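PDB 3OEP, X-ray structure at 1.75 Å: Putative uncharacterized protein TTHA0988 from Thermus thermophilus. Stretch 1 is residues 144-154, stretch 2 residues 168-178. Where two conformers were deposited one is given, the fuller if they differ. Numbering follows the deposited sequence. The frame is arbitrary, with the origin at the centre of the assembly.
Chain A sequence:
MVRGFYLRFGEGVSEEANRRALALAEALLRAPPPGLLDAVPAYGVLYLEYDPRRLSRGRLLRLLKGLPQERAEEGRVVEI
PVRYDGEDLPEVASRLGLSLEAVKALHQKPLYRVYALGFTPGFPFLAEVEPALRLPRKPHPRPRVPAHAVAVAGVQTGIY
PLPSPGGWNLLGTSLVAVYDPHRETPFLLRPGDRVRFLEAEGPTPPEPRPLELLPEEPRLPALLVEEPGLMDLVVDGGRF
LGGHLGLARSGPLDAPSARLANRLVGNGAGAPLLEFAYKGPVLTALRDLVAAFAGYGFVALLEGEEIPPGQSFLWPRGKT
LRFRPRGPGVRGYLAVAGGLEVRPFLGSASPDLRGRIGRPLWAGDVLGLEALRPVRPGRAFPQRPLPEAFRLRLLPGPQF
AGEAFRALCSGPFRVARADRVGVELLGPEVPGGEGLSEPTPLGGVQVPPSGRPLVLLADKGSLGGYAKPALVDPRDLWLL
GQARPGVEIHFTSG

Stretch 1 (144-154) RVPAHAVAVAG
Stretch 2, residues 168-178: WNLLGTSLVAV

Strands 149-153 and 169-174 of TTHA0988 pair antiparallel, their axes 4.4 Å apart at closest approach and their N-to-C directions 148° apart. A type II turn from P146 to A149 leads into the first strand; H148 takes its left-handed position (phi/psi 79/6), and a weak bond joins A149 N to P146 O (3.3 Å). In register, A149 faces T173 (CA-CA 4.6 Å), V150 G172 (5.0 Å), A151 L170 (4.3 Å) and V152 N169 (5.1 Å). Between V150 and A151 the register slips by one residue, a bulge that absorbs L171 (phi/psi -100/-27) and is followed by a nearly extended G172 (-175/-163). V150 O consequently accepts from both L171 N (2.8 Å) and G172 N (3.2 Å), while V150 N donates to G172 O (2.8 Å). On one side of the bulge S174 N donates to H148 O (2.7 Å, 174°); on the other, V152 N donates to N169 O (2.8 Å) and N169 N to V152 O (2.9 Å). N169 (chi1 m, chi2 -74°) turns its ND2 to the same V152 O (3.0 Å), so that carbonyl takes two bonds from one residue.

A149, A151, L170 and T173 share one face. There L170 (m, t) brings CD2 to A151 CB (3.7 Å), A149 CB (4.2 Å) and V145 CG1 (3.8 Å; V145 is t). V150 (t) and V152 (m) occupy the other face; V152 CG1 meets L171 CD1 (3.6 Å; L171 is m, t). W168 (m, chi2 21°) sets its five-membered ring beneath A153 CB, 3.5 Å from centroid to methyl and 3° off the normal, a CH-pi contact. H148 (m, chi2 -56°) places CE1 3.7 Å from A177 CB; one water bridges H148 ND1 (2.8 Å), V176 O (3.1 Å) and V178 N (2.9 Å). S174 OG (chi1 t) donates to V176 O (2.7 Å).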

# COMPACT_ATOMS: atom_id res chain seq x y z
N ARG A 144 -7.07 -17.82 0.25
CA ARG A 144 -6.52 -17.53 1.58
C ARG A 144 -5.48 -18.56 2.03
O ARG A 144 -5.83 -19.64 2.50
CB ARG A 144 -7.65 -17.45 2.60
CG ARG A 144 -7.28 -16.69 3.87
CD ARG A 144 -8.50 -16.48 4.75
NE ARG A 144 -8.23 -15.60 5.89
CZ ARG A 144 -8.20 -14.27 5.82
NH1 ARG A 144 -8.41 -13.67 4.66
NH2 ARG A 144 -7.96 -13.56 6.90
N VAL A 145 -4.21 -18.19 1.91
CA VAL A 145 -3.11 -18.97 2.45
C VAL A 145 -3.01 -18.54 3.92
O VAL A 145 -3.12 -17.35 4.21
CB VAL A 145 -1.80 -18.68 1.71
CG1 VAL A 145 -0.60 -19.33 2.42
CG2 VAL A 145 -1.90 -19.14 0.25
N PRO A 146 -2.82 -19.48 4.85
CA PRO A 146 -2.78 -19.07 6.25
C PRO A 146 -1.51 -18.30 6.63
O PRO A 146 -0.47 -18.48 5.99
CB PRO A 146 -2.86 -20.40 7.01
CG PRO A 146 -2.39 -21.43 6.06
CD PRO A 146 -2.75 -20.95 4.69
N ALA A 147 -1.60 -17.46 7.65
CA ALA A 147 -0.43 -16.80 8.22
C ALA A 147 0.59 -17.86 8.60
O ALA A 147 0.22 -18.94 9.08
CB ALA A 147 -0.81 -15.97 9.44
N HIS A 148 1.86 -17.53 8.36
CA HIS A 148 3.03 -18.35 8.73
C HIS A 148 3.30 -19.52 7.79
O HIS A 148 4.22 -20.31 8.05
CB HIS A 148 2.97 -18.80 10.19
CG HIS A 148 2.54 -17.73 11.13
ND1 HIS A 148 3.20 -16.52 11.22
CD2 HIS A 148 1.50 -17.65 11.99
CE1 HIS A 148 2.59 -15.76 12.11
NE2 HIS A 148 1.56 -16.42 12.59
N ALA A 149 2.55 -19.61 6.70
CA ALA A 149 2.79 -20.65 5.70
C ALA A 149 4.17 -20.46 5.06
O ALA A 149 4.55 -19.34 4.70
CB ALA A 149 1.69 -20.63 4.63
N VAL A 150 4.90 -21.55 4.96
CA VAL A 150 6.20 -21.60 4.30
C VAL A 150 6.00 -22.29 2.94
O VAL A 150 5.44 -23.39 2.87
CB VAL A 150 7.22 -22.40 5.14
CG1 VAL A 150 8.52 -22.63 4.37
CG2 VAL A 150 7.49 -21.69 6.48
N ALA A 151 6.47 -21.65 1.87
CA ALA A 151 6.08 -22.03 0.52
C ALA A 151 7.22 -21.92 -0.48
O ALA A 151 8.18 -21.19 -0.25
CB ALA A 151 4.90 -21.19 0.06
N VAL A 152 7.11 -22.67 -1.58
CA VAL A 152 8.11 -22.61 -2.64
C VAL A 152 7.48 -22.41 -4.02
O VAL A 152 6.38 -22.89 -4.31
CB VAL A 152 9.03 -23.86 -2.68
CG1 VAL A 152 9.82 -23.99 -1.38
CG2 VAL A 152 8.22 -25.14 -2.96
N ALA A 153 8.21 -21.70 -4.87
CA ALA A 153 7.86 -21.59 -6.27
C ALA A 153 9.15 -21.31 -7.03
O ALA A 153 9.82 -20.31 -6.78
CB ALA A 153 6.85 -20.48 -6.50
N GLY A 154 9.48 -22.22 -7.93
CA GLY A 154 10.73 -22.15 -8.67
C GLY A 154 11.93 -22.05 -7.74
O GLY A 154 12.04 -22.81 -6.78
N TRP A 168 1.76 -20.09 -4.31
CA TRP A 168 3.00 -20.84 -4.05
C TRP A 168 2.66 -22.18 -3.39
O TRP A 168 1.57 -22.37 -2.86
CB TRP A 168 3.98 -20.01 -3.21
CG TRP A 168 4.66 -18.92 -4.00
CD1 TRP A 168 4.23 -18.37 -5.18
CD2 TRP A 168 5.88 -18.25 -3.67
NE1 TRP A 168 5.11 -17.40 -5.60
CE2 TRP A 168 6.13 -17.31 -4.69
CE3 TRP A 168 6.79 -18.35 -2.60
CZ2 TRP A 168 7.25 -16.47 -4.68
CZ3 TRP A 168 7.90 -17.52 -2.60
CH2 TRP A 168 8.12 -16.59 -3.63
N ASN A 169 3.60 -23.12 -3.49
CA ASN A 169 3.39 -24.48 -3.02
C ASN A 169 3.70 -24.56 -1.53
O ASN A 169 4.84 -24.33 -1.12
CB ASN A 169 4.28 -25.45 -3.81
CG ASN A 169 3.99 -25.42 -5.30
OD1 ASN A 169 2.97 -25.95 -5.75
ND2 ASN A 169 4.89 -24.81 -6.07
N LEU A 170 2.69 -24.88 -0.73
CA LEU A 170 2.79 -24.80 0.73
C LEU A 170 3.42 -26.07 1.32
O LEU A 170 2.85 -27.16 1.24
CB LEU A 170 1.41 -24.57 1.35
CG LEU A 170 0.57 -23.44 0.78
CD1 LEU A 170 -0.72 -23.28 1.60
CD2 LEU A 170 1.35 -22.13 0.72
N LEU A 171 4.60 -25.90 1.91
CA LEU A 171 5.37 -27.01 2.47
C LEU A 171 5.25 -27.14 3.99
O LEU A 171 5.41 -28.23 4.54
CB LEU A 171 6.85 -26.85 2.14
CG LEU A 171 7.24 -26.78 0.67
CD1 LEU A 171 8.75 -26.91 0.53
CD2 LEU A 171 6.51 -27.86 -0.12
N GLY A 172 4.98 -26.03 4.68
CA GLY A 172 4.89 -26.08 6.12
C GLY A 172 4.47 -24.78 6.77
O GLY A 172 3.93 -23.89 6.11
N THR A 173 4.73 -24.71 8.07
CA THR A 173 4.30 -23.61 8.92
C THR A 173 5.49 -23.10 9.72
O THR A 173 6.13 -23.87 10.43
CB THR A 173 3.23 -24.09 9.91
OG1 THR A 173 2.13 -24.68 9.20
CG2 THR A 173 2.72 -22.93 10.77
N SER A 174 5.77 -21.81 9.64
CA SER A 174 6.83 -21.21 10.44
C SER A 174 6.39 -21.16 11.90
O SER A 174 5.25 -20.81 12.19
CB SER A 174 7.17 -19.81 9.95
OG SER A 174 8.13 -19.18 10.79
N LEU A 175 7.29 -21.52 12.81
CA LEU A 175 6.98 -21.53 14.23
C LEU A 175 7.41 -20.22 14.91
O LEU A 175 7.32 -20.09 16.14
CB LEU A 175 7.59 -22.76 14.91
CG LEU A 175 7.16 -24.08 14.25
CD1 LEU A 175 7.74 -25.27 15.01
CD2 LEU A 175 5.63 -24.19 14.16
N VAL A 176 7.86 -19.28 14.09
CA VAL A 176 8.09 -17.90 14.52
C VAL A 176 7.33 -16.96 13.58
O VAL A 176 7.22 -17.21 12.38
CB VAL A 176 9.60 -17.53 14.53
CG1 VAL A 176 10.34 -18.32 15.60
CG2 VAL A 176 10.23 -17.75 13.15
N ALA A 177 6.79 -15.88 14.14
CA ALA A 177 6.09 -14.87 13.36
C ALA A 177 7.13 -13.92 12.77
O ALA A 177 7.87 -13.26 13.50
CB ALA A 177 5.09 -14.10 14.23
N VAL A 178 7.19 -13.85 11.44
CA VAL A 178 8.17 -12.98 10.79
C VAL A 178 7.77 -11.50 10.89
O VAL A 178 8.61 -10.61 10.78
CB VAL A 178 8.44 -13.41 9.32
CG1 VAL A 178 8.99 -14.84 9.29
CG2 VAL A 178 7.19 -13.28 8.46
O HOH W 1 5.70 -15.89 10.07